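Long-range contacts in methylmalonyl-CoA carboxyltransferase 12S subunit (Propionibacterium freudenreichii, PDB 1ON3), which transfers the carboxyl group of methylmalonyl-CoA to the biotin of the 1.3S subunit as the hexameric core of the transcarboxylase complex: residues K409-S414 against S433-V438; S339-I344 against D369-L374; A100-T105 against F133-D138. One frame throughout, in Å; residues are numbered along the deposited sequence.

Contact 1: K409-S414 against S433-V438; sequences KAYGGS and SAEIAV. With MCA (methylmalonyl-coenzyme A), chain L.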
loop_
_atom_site.group_PDB
_atom_site.type_symbol
_atom_site.label_atom_id
_atom_site.label_comp_id
_atom_site.label_asym_id
_atom_site.label_seq_id
_atom_site.Cartn_x
_atom_site.Cartn_y
_atom_site.Cartn_z
ATOM N N LYS E 409 41.142 -0.865 -20.001
ATOM C CA LYS E 409 40.282 -0.488 -21.120
ATOM C C LYS E 409 38.810 -0.413 -20.701
ATOM O O LYS E 409 38.324 -1.258 -19.946
ATOM C CB LYS E 409 40.399 -1.501 -22.262
ATOM C CG LYS E 409 41.760 -1.604 -22.925
ATOM C CD LYS E 409 42.152 -0.300 -23.608
ATOM C CE LYS E 409 43.384 -0.493 -24.502
ATOM N NZ LYS E 409 44.532 -1.102 -23.771
ATOM N N ALA E 410 38.103 0.593 -21.207
ATOM C CA ALA E 410 36.673 0.770 -20.924
ATOM C C ALA E 410 36.142 1.559 -22.117
ATOM O O ALA E 410 35.893 2.758 -22.035
ATOM C CB ALA E 410 36.488 1.547 -19.634
ATOM N N TYR E 411 35.963 0.861 -23.231
ATOM C CA TYR E 411 35.544 1.496 -24.473
ATOM C C TYR E 411 34.074 1.417 -24.877
ATOM O O TYR E 411 33.465 0.351 -24.838
ATOM C CB TYR E 411 36.368 0.924 -25.627
ATOM C CG TYR E 411 37.837 1.314 -25.657
ATOM C CD1 TYR E 411 38.415 2.061 -24.627
ATOM C CD2 TYR E 411 38.642 0.949 -26.737
ATOM C CE1 TYR E 411 39.764 2.437 -24.677
ATOM C CE2 TYR E 411 39.980 1.316 -26.798
ATOM C CZ TYR E 411 40.534 2.064 -25.767
ATOM O OH TYR E 411 41.849 2.463 -25.852
ATOM N N GLY E 412 33.547 2.560 -25.311
ATOM C CA GLY E 412 32.184 2.659 -25.801
ATOM C C GLY E 412 31.080 1.916 -25.071
ATOM O O GLY E 412 31.011 1.916 -23.836
ATOM N N GLY E 413 30.204 1.296 -25.855
ATOM C CA GLY E 413 29.078 0.576 -25.283
ATOM C C GLY E 413 29.442 -0.574 -24.377
ATOM O O GLY E 413 28.661 -0.929 -23.487
ATOM N N SER E 414 30.624 -1.161 -24.559
ATOM C CA SER E 414 30.983 -2.297 -23.717
ATOM C C SER E 414 31.254 -1.818 -22.301
ATOM O O SER E 414 31.013 -2.543 -21.340
ATOM C CB SER E 414 32.199 -3.054 -24.278
ATOM O OG SER E 414 33.389 -2.302 -24.155
ATOM N N SER E 433 45.566 3.273 -14.603
ATOM C CA SER E 433 45.656 2.685 -15.941
ATOM C C SER E 433 44.308 2.692 -16.660
ATOM O O SER E 433 44.187 2.218 -17.803
ATOM C CB SER E 433 46.166 1.249 -15.825
ATOM O OG SER E 433 45.573 0.601 -14.702
ATOM N N ALA E 434 43.299 3.233 -15.994
ATOM C CA ALA E 434 41.961 3.280 -16.570
ATOM C C ALA E 434 41.930 4.073 -17.867
ATOM O O ALA E 434 42.499 5.170 -17.964
ATOM C CB ALA E 434 40.980 3.878 -15.579
ATOM N N GLU E 435 41.244 3.520 -18.860
ATOM C CA GLU E 435 41.143 4.182 -20.135
ATOM C C GLU E 435 39.695 4.196 -20.629
ATOM O O GLU E 435 39.354 3.493 -21.575
ATOM C CB GLU E 435 42.053 3.481 -21.139
ATOM C CG GLU E 435 42.302 4.279 -22.397
ATOM C CD GLU E 435 43.290 3.599 -23.326
ATOM O OE1 GLU E 435 43.658 4.225 -24.339
ATOM O OE2 GLU E 435 43.692 2.446 -23.045
ATOM N N ILE E 436 38.855 4.976 -19.952
ATOM C CA ILE E 436 37.445 5.137 -20.316
ATOM C C ILE E 436 37.431 6.017 -21.564
ATOM O O ILE E 436 37.961 7.121 -21.546
ATOM C CB ILE E 436 36.675 5.840 -19.186
ATOM C CG1 ILE E 436 36.670 4.942 -17.949
ATOM C CG2 ILE E 436 35.255 6.194 -19.650
ATOM C CD1 ILE E 436 36.331 5.650 -16.682
ATOM N N ALA E 437 36.834 5.531 -22.645
ATOM C CA ALA E 437 36.817 6.295 -23.885
ATOM C C ALA E 437 35.662 5.903 -24.795
ATOM O O ALA E 437 35.192 4.766 -24.766
ATOM C CB ALA E 437 38.142 6.091 -24.627
ATOM N N VAL E 438 35.198 6.847 -25.603
ATOM C CA VAL E 438 34.109 6.540 -26.515
ATOM C C VAL E 438 34.657 5.539 -27.527
ATOM O O VAL E 438 33.943 4.660 -28.005
ATOM C CB VAL E 438 33.574 7.817 -27.207
ATOM C CG1 VAL E 438 34.604 8.371 -28.200
ATOM C CG2 VAL E 438 32.258 7.512 -27.885
HETATM C C8 MCA L . 29.611 10.386 -38.760
HETATM N N9 MCA L . 30.147 11.675 -38.689
HETATM C C4 MCA L . 30.543 11.813 -37.376
HETATM C C5 MCA L . 30.213 10.590 -36.748
HETATM N N7 MCA L . 29.629 9.710 -37.641
HETATM N N3 MCA L . 31.141 12.915 -36.771
HETATM C C2 MCA L . 31.402 12.709 -35.435
HETATM N N1 MCA L . 31.128 11.572 -34.721
HETATM C C6 MCA L . 30.529 10.479 -35.344
HETATM N N6 MCA L . 30.283 9.397 -34.598
HETATM C "C1'" MCA L . 30.299 12.660 -39.617
HETATM C "C2'" MCA L . 31.267 12.170 -40.691
HETATM O "O2'" MCA L . 32.593 12.283 -40.257
HETATM C "C3'" MCA L . 30.839 13.022 -41.872
HETATM O "O3'" MCA L . 31.516 14.277 -41.829
HETATM C "C4'" MCA L . 29.300 13.134 -41.725
HETATM O "O4'" MCA L . 29.062 12.909 -40.283
HETATM C "C5'" MCA L . 28.391 12.074 -42.468
HETATM O "O5'" MCA L . 29.127 11.316 -43.036
HETATM P P1 MCA L . 29.592 10.680 -44.181
HETATM O O11 MCA L . 30.800 10.051 -44.053
HETATM O O12 MCA L . 29.540 11.789 -44.922
HETATM O O6 MCA L . 28.619 9.455 -44.670
HETATM P P2 MCA L . 27.928 8.386 -45.061
HETATM O O21 MCA L . 28.928 8.201 -46.004
HETATM O O22 MCA L . 26.557 8.475 -45.302
HETATM O O7 MCA L . 28.177 7.266 -43.922
HETATM C CPB MCA L . 27.991 7.439 -42.742
HETATM C CPA MCA L . 28.224 6.476 -41.589
HETATM C CP7 MCA L . 29.732 6.775 -41.417
HETATM C CP9 MCA L . 27.742 5.041 -41.897
HETATM C CP8 MCA L . 27.388 6.995 -40.402
HETATM O OP3 MCA L . 30.001 7.958 -41.173
HETATM C CP6 MCA L . 30.533 6.133 -40.424
HETATM O OP2 MCA L . 30.504 4.855 -40.378
HETATM N NP2 MCA L . 31.395 6.933 -39.511
HETATM C CP5 MCA L . 31.166 6.673 -38.129
HETATM C CP4 MCA L . 30.900 5.641 -37.183
HETATM C CP3 MCA L . 31.457 5.513 -35.845
HETATM O OP1 MCA L . 32.715 5.047 -36.015
HETATM N NP1 MCA L . 30.994 5.753 -34.461
HETATM C CP2 MCA L . 31.994 5.445 -33.471
HETATM C CP1 MCA L . 31.273 5.369 -32.191
HETATM P P3 MCA L . 31.874 15.620 -42.750
HETATM O O31 MCA L . 32.728 14.737 -43.620
HETATM O O32 MCA L . 32.691 16.555 -41.889
HETATM O O33 MCA L . 30.797 16.303 -43.565
HETATM S S MCA L . 32.079 5.031 -30.930
HETATM C CS1 MCA L . 30.599 5.182 -30.267
HETATM O OS1 MCA L . 29.442 5.456 -30.698
HETATM C CS2 MCA L . 30.351 4.050 -29.469
HETATM C CS3 MCA L . 30.165 4.266 -28.170
HETATM C CS4 MCA L . 30.132 2.532 -29.682
HETATM O OS4 MCA L . 29.695 2.172 -30.764
HETATM O OS5 MCA L . 30.410 1.742 -28.759
#
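The phenol ring of Tyr411 presents its edge to the backbone of Glu435, whose O lies in the ring plane 3.3 Å from Tyr411 CE1. The side chains of Tyr411 and Glu435 cross obliquely, with the carboxylate plane turned 84° from the ring plane, and Glu435 OE1 comes to 2.9 Å from Tyr411 OH. Ala437 CB meets the ring at a slant. Glu435 CG is anti to the backbone N (chi1 -165°), and the extended chain beyond it carries the carboxylate away from the backbone. The Glu435 and Lys409 side chains lie side by side; Lys409 CD is 3.2 Å from Glu435 OE2, and the salt bridge from Lys409 NZ to Glu435 OE2 is long, 3.7 Å. Gln471 adds a weak hydrogen bond to OE1. The two short strands, 409-411 and 435-437, run parallel and exchange backbone bonds from Ala410 N to Glu435 O and from Ala437 N to Ala410 O. A third joins Gly412 N to Ala437 O at 2.8 Å. On the other face Ala410 CB packs on Ile436 CG1, and Ile436 on Ile148 of the second subunit. Gly413 N gives a nearly straight bond (169°) to the carboxylate oxygen OS5 of methylmalonyl-CoA, 2.9 Å away. A CB on Gly412 would collide with that oxygen. The Gly413 N-H, in helix 412-416, recalls those of the crotonase superfamily's oxyanion holes, although it meets the carboxylate rather than the thioester oxygen.

Contact 2: S339-I344 against D369-L374; sequences SGCLDI and DVPGFL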
loop_
_atom_site.group_PDB
_atom_site.type_symbol
_atom_site.label_atom_id
_atom_site.label_comp_id
_atom_site.label_asym_id
_atom_site.label_seq_id
_atom_site.Cartn_x
_atom_site.Cartn_y
_atom_site.Cartn_z
ATOM N N SER E 339 40.805 -11.110 -25.801
ATOM C CA SER E 339 41.103 -9.716 -25.454
ATOM C C SER E 339 40.111 -9.101 -24.470
ATOM O O SER E 339 40.039 -7.876 -24.318
ATOM C CB SER E 339 41.159 -8.847 -26.716
ATOM O OG SER E 339 42.180 -9.287 -27.601
ATOM N N GLY E 340 39.353 -9.945 -23.786
ATOM C CA GLY E 340 38.384 -9.414 -22.842
ATOM C C GLY E 340 37.139 -8.857 -23.520
ATOM O O GLY E 340 36.308 -8.218 -22.870
ATOM N N CYS E 341 37.008 -9.083 -24.828
ATOM C CA CYS E 341 35.830 -8.614 -25.553
ATOM C C CYS E 341 34.556 -9.241 -24.999
ATOM O O CYS E 341 34.571 -10.392 -24.552
ATOM C CB CYS E 341 35.905 -9.000 -27.030
ATOM S SG CYS E 341 37.079 -8.051 -28.024
ATOM N N LEU E 342 33.466 -8.481 -25.009
ATOM C CA LEU E 342 32.171 -9.022 -24.592
ATOM C C LEU E 342 31.597 -9.588 -25.890
ATOM O O LEU E 342 31.911 -9.078 -26.971
ATOM C CB LEU E 342 31.248 -7.915 -24.050
ATOM C CG LEU E 342 31.546 -7.460 -22.615
ATOM C CD1 LEU E 342 30.703 -6.226 -22.268
ATOM C CD2 LEU E 342 31.248 -8.598 -21.658
ATOM N N ASP E 343 30.810 -10.658 -25.797
ATOM C CA ASP E 343 30.193 -11.253 -26.978
ATOM C C ASP E 343 28.783 -11.718 -26.601
ATOM O O ASP E 343 28.322 -11.461 -25.489
ATOM C CB ASP E 343 31.048 -12.418 -27.530
ATOM C CG ASP E 343 31.103 -13.641 -26.608
ATOM O OD1 ASP E 343 30.864 -13.523 -25.388
ATOM O OD2 ASP E 343 31.418 -14.741 -27.118
ATOM N N ILE E 344 28.091 -12.362 -27.528
ATOM C CA ILE E 344 26.737 -12.841 -27.250
ATOM C C ILE E 344 26.663 -13.718 -25.997
ATOM O O ILE E 344 25.844 -13.477 -25.105
ATOM C CB ILE E 344 26.188 -13.655 -28.458
ATOM C CG1 ILE E 344 25.966 -12.721 -29.644
ATOM C CG2 ILE E 344 24.891 -14.364 -28.079
ATOM C CD1 ILE E 344 25.679 -13.447 -30.987
ATOM N N ASP E 369 37.878 -4.010 -17.833
ATOM C CA ASP E 369 39.005 -3.976 -18.757
ATOM C C ASP E 369 38.430 -4.588 -20.031
ATOM O O ASP E 369 38.675 -5.747 -20.346
ATOM C CB ASP E 369 40.182 -4.811 -18.252
ATOM C CG ASP E 369 41.454 -4.535 -19.034
ATOM O OD1 ASP E 369 41.355 -3.848 -20.078
ATOM O OD2 ASP E 369 42.541 -5.000 -18.623
ATOM N N VAL E 370 37.643 -3.796 -20.754
ATOM C CA VAL E 370 36.966 -4.268 -21.960
ATOM C C VAL E 370 37.191 -3.309 -23.135
ATOM O O VAL E 370 36.908 -2.114 -23.045
ATOM C CB VAL E 370 35.436 -4.457 -21.655
ATOM C CG1 VAL E 370 34.797 -3.116 -21.258
ATOM C CG2 VAL E 370 34.718 -5.088 -22.854
ATOM N N PRO E 371 37.690 -3.829 -24.257
ATOM C CA PRO E 371 37.966 -3.011 -25.449
ATOM C C PRO E 371 36.796 -2.812 -26.406
ATOM O O PRO E 371 36.893 -2.036 -27.360
ATOM C CB PRO E 371 39.108 -3.768 -26.098
ATOM C CG PRO E 371 38.654 -5.182 -25.922
ATOM C CD PRO E 371 38.119 -5.225 -24.479
ATOM N N GLY E 372 35.706 -3.529 -26.158
ATOM C CA GLY E 372 34.514 -3.431 -26.987
ATOM C C GLY E 372 33.872 -4.801 -27.120
ATOM O O GLY E 372 34.236 -5.734 -26.387
ATOM N N PHE E 373 32.906 -4.928 -28.029
ATOM C CA PHE E 373 32.282 -6.220 -28.268
ATOM C C PHE E 373 33.107 -6.918 -29.350
ATOM O O PHE E 373 33.819 -6.275 -30.129
ATOM C CB PHE E 373 30.820 -6.063 -28.706
ATOM C CG PHE E 373 29.908 -5.587 -27.601
ATOM C CD1 PHE E 373 29.721 -4.227 -27.367
ATOM C CD2 PHE E 373 29.280 -6.503 -26.766
ATOM C CE1 PHE E 373 28.920 -3.788 -26.313
ATOM C CE2 PHE E 373 28.477 -6.080 -25.707
ATOM C CZ PHE E 373 28.300 -4.714 -25.484
ATOM N N LEU E 374 33.030 -8.238 -29.374
ATOM C CA LEU E 374 33.773 -9.048 -30.323
ATOM C C LEU E 374 33.316 -8.879 -31.768
ATOM O O LEU E 374 32.154 -9.129 -32.096
ATOM C CB LEU E 374 33.650 -10.513 -29.923
ATOM C CG LEU E 374 34.319 -11.552 -30.812
ATOM C CD1 LEU E 374 35.843 -11.430 -30.674
ATOM C CD2 LEU E 374 33.847 -12.951 -30.385
HETATM O O HOH W 1 40.582 -6.581 -22.029
#
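Leu342 turns its CG anti to its carbonyl carbon (chi1 -78°), and Val370 sets CG2 anti to its backbone N; the two branches thereby meet, Leu342 CG 4.0 Å from Val370 CG2, with the side chains crossing at about a right angle. The CB of Leu342 meanwhile touches the Phe373 ring obliquely, 3.6 Å from CD2. Beside these side chains, Leu342 and Phe373 form a single backbone bridge: Leu342 N donates to Gly372 O at 3.2 Å, and Leu374 N returns a shorter bond of 2.8 Å to Leu342 O. Cys341 touches Pro371 through SG and CG, 3.9 Å apart, and its CB faces that of Leu374. At Gly340 a CB would be crowded by Asp369 O and jammed against the preceding carbonyl. A water is hydrogen-bonded to Ser339 O and Asp369 O, 2.7 Å from each. The buried Asp369 carboxylate is held by Arg408, in a salt bridge, and by Tyr290. The contact joins the loop after strand 326-333 to the end of strand 364-370, its neighbour in the sheet. Asp343 closes that loop as the N-cap of helix 344-359, OD1 accepting from Ala346 N. Leu342 and Phe373 lean on helix 384-397 through Met391 and Ile384 and both touch Ser414 of helix 412-416, while the Phe373 ring also meets Tyr184 of the second subunit.

Contact 3: A100-T105 against F133-D138; sequences ASQDFT and FLFFYD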
loop_
_atom_site.group_PDB
_atom_site.type_symbol
_atom_site.label_atom_id
_atom_site.label_comp_id
_atom_site.label_asym_id
_atom_site.label_seq_id
_atom_site.Cartn_x
_atom_site.Cartn_y
_atom_site.Cartn_z
ATOM N N ALA E 100 13.585 -31.854 -2.714
ATOM C CA ALA E 100 12.974 -32.985 -3.405
ATOM C C ALA E 100 14.120 -33.802 -3.988
ATOM O O ALA E 100 15.158 -33.254 -4.374
ATOM C CB ALA E 100 12.055 -32.505 -4.511
ATOM N N SER E 101 13.945 -35.114 -4.059
ATOM C CA SER E 101 15.017 -35.954 -4.577
ATOM C C SER E 101 14.382 -37.108 -5.338
ATOM O O SER E 101 13.705 -37.945 -4.742
ATOM C CB SER E 101 15.870 -36.457 -3.405
ATOM O OG SER E 101 17.051 -37.110 -3.832
ATOM N N GLN E 102 14.576 -37.132 -6.651
ATOM C CA GLN E 102 14.000 -38.185 -7.487
ATOM C C GLN E 102 14.706 -39.510 -7.287
ATOM O O GLN E 102 15.933 -39.569 -7.146
ATOM C CB GLN E 102 14.048 -37.788 -8.969
ATOM C CG GLN E 102 13.015 -36.735 -9.337
ATOM C CD GLN E 102 13.035 -36.367 -10.810
ATOM O OE1 GLN E 102 14.092 -36.091 -11.369
ATOM N NE2 GLN E 102 11.860 -36.340 -11.437
ATOM N N ASP E 103 13.907 -40.575 -7.295
ATOM C CA ASP E 103 14.411 -41.921 -7.089
ATOM C C ASP E 103 14.374 -42.687 -8.408
ATOM O O ASP E 103 13.333 -43.225 -8.809
ATOM C CB ASP E 103 13.553 -42.635 -6.041
ATOM C CG ASP E 103 14.120 -43.979 -5.647
ATOM O OD1 ASP E 103 15.095 -44.423 -6.281
ATOM O OD2 ASP E 103 13.585 -44.593 -4.703
ATOM N N PHE E 104 15.521 -42.723 -9.079
ATOM C CA PHE E 104 15.641 -43.423 -10.348
ATOM C C PHE E 104 15.360 -44.935 -10.243
ATOM O O PHE E 104 14.998 -45.560 -11.236
ATOM C CB PHE E 104 17.043 -43.214 -10.925
ATOM C CG PHE E 104 17.205 -43.753 -12.317
ATOM C CD1 PHE E 104 16.679 -43.064 -13.406
ATOM C CD2 PHE E 104 17.829 -44.983 -12.533
ATOM C CE1 PHE E 104 16.761 -43.580 -14.686
ATOM C CE2 PHE E 104 17.917 -45.515 -13.817
ATOM C CZ PHE E 104 17.380 -44.811 -14.896
ATOM N N THR E 105 15.534 -45.524 -9.061
ATOM C CA THR E 105 15.281 -46.967 -8.895
ATOM C C THR E 105 13.796 -47.308 -8.981
ATOM O O THR E 105 13.416 -48.481 -9.022
ATOM C CB THR E 105 15.800 -47.508 -7.533
ATOM O OG1 THR E 105 14.952 -47.050 -6.470
ATOM C CG2 THR E 105 17.232 -47.050 -7.286
ATOM N N PHE E 133 14.748 -23.755 -1.930
ATOM C CA PHE E 133 14.245 -25.030 -2.448
ATOM C C PHE E 133 15.344 -25.695 -3.279
ATOM O O PHE E 133 15.865 -25.089 -4.220
ATOM C CB PHE E 133 13.028 -24.816 -3.345
ATOM C CG PHE E 133 12.581 -26.062 -4.038
ATOM C CD1 PHE E 133 12.671 -26.182 -5.422
ATOM C CD2 PHE E 133 12.106 -27.134 -3.306
ATOM C CE1 PHE E 133 12.291 -27.370 -6.063
ATOM C CE2 PHE E 133 11.728 -28.324 -3.937
ATOM C CZ PHE E 133 11.824 -28.435 -5.317
ATOM N N LEU E 134 15.682 -26.936 -2.940
ATOM C CA LEU E 134 16.720 -27.691 -3.649
ATOM C C LEU E 134 16.091 -28.972 -4.209
ATOM O O LEU E 134 15.272 -29.607 -3.555
ATOM C CB LEU E 134 17.887 -28.018 -2.708
ATOM C CG LEU E 134 18.610 -26.765 -2.173
ATOM C CD1 LEU E 134 18.115 -26.471 -0.763
ATOM C CD2 LEU E 134 20.116 -26.969 -2.167
ATOM N N PHE E 135 16.488 -29.342 -5.420
ATOM C CA PHE E 135 15.909 -30.499 -6.097
ATOM C C PHE E 135 16.962 -31.347 -6.832
ATOM O O PHE E 135 17.662 -30.844 -7.701
ATOM C CB PHE E 135 14.869 -29.958 -7.094
ATOM C CG PHE E 135 13.950 -30.996 -7.695
ATOM C CD1 PHE E 135 12.786 -30.585 -8.330
ATOM C CD2 PHE E 135 14.255 -32.356 -7.674
ATOM C CE1 PHE E 135 11.933 -31.512 -8.946
ATOM C CE2 PHE E 135 13.405 -33.294 -8.289
ATOM C CZ PHE E 135 12.244 -32.864 -8.924
ATOM N N PHE E 136 17.072 -32.624 -6.457
ATOM C CA PHE E 136 17.986 -33.566 -7.124
ATOM C C PHE E 136 17.158 -34.270 -8.209
ATOM O O PHE E 136 16.185 -34.979 -7.905
ATOM C CB PHE E 136 18.522 -34.639 -6.164
ATOM C CG PHE E 136 19.553 -34.141 -5.174
ATOM C CD1 PHE E 136 19.166 -33.677 -3.923
ATOM C CD2 PHE E 136 20.913 -34.211 -5.471
ATOM C CE1 PHE E 136 20.126 -33.298 -2.971
ATOM C CE2 PHE E 136 21.875 -33.839 -4.535
ATOM C CZ PHE E 136 21.480 -33.382 -3.277
ATOM N N TYR E 137 17.531 -34.040 -9.465
ATOM C CA TYR E 137 16.860 -34.621 -10.627
ATOM C C TYR E 137 17.598 -35.890 -11.085
ATOM O O TYR E 137 18.817 -35.897 -11.194
ATOM C CB TYR E 137 16.866 -33.609 -11.776
ATOM C CG TYR E 137 16.060 -32.364 -11.513
ATOM C CD1 TYR E 137 14.774 -32.231 -12.020
ATOM C CD2 TYR E 137 16.608 -31.288 -10.810
ATOM C CE1 TYR E 137 14.043 -31.053 -11.848
ATOM C CE2 TYR E 137 15.890 -30.102 -10.625
ATOM C CZ TYR E 137 14.612 -29.988 -11.147
ATOM O OH TYR E 137 13.901 -28.821 -10.983
ATOM N N ASP E 138 16.851 -36.946 -11.387
ATOM C CA ASP E 138 17.428 -38.218 -11.804
ATOM C C ASP E 138 16.201 -38.902 -12.398
ATOM O O ASP E 138 15.550 -39.693 -11.718
ATOM C CB ASP E 138 17.911 -38.973 -10.552
ATOM C CG ASP E 138 18.847 -40.127 -10.883
ATOM O OD1 ASP E 138 18.893 -40.512 -12.063
ATOM O OD2 ASP E 138 19.517 -40.648 -9.960
HETATM O O HOH W 2 17.706 -41.478 -7.874
#
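Ala100 and Phe135 pair across the two neighbouring parallel strands of a beta-alpha-beta unit, strand 95-102, helix 113-129 and strand 133-139. The methyl of Ala100 makes a CH-pi contact over one face of the Phe135 ring, CB 4.0 Å from the centroid; Tyr137 CZ lies over the opposite face, offset toward the rim. Gln102 CG, anti to the carbonyl carbon (chi1 -74°), comes in plane to the ring edge, 3.6 Å from Phe135 CE2, and the chain is extended beyond it. Backbone bonds run from Ala100 N to Leu134 O, Phe136 N to Ala100 O and, straight (179°), Gln102 N to Phe136 O. Past this a side chain carries on: Gln102 OE1 accepts from Asp138 N at 2.9 Å, while its NE2 is held by Gln115. An alanine in place of Gln102 would probably leave Asp138 N and Gln115 OE1 without this mate and open a gap at the Phe135 ring edge. Phe104 CB lies 3.5 Å from Asp138 OD1, ring and carboxylate planes only 13° apart. A water joins Gln102 O, Phe104 N and Asp138 OD2, which also takes a salt bridge from Arg49 and a bond from Gln38. Buried Asp138 O has no polar partner in the model. With several donors on OD2 the carboxylate is likely to stay charged, and the water probably helps to hold the turn carrying Phe104, which touches methylmalonyl-CoA.

How the contacts relate
Contacts 1 and 2 form one continuous patch, their centres 11 Å apart. Lys409 stitches them together: Lys409 O lies 2.7 Å from Val370 N and Lys409 N 3.0 Å from Asp369 OD1, both probable hydrogen bonds, while Ser414 OG packs on Gly372 and Val370. Contact 3 lies on the opposite side of the chain's centre, about 32 Å from contact 1 and 24 Å from contact 2 between nearest atoms. The methylmalonyl-CoA beside contact 1, about 6 Å from the Phe373 side chain of contact 2, is also bonded to Ala142 and Gly181 of the second subunit. Phe104 of contact 3 lines a second methylmalonyl-CoA pocket, probably the equivalent site completed by another copy.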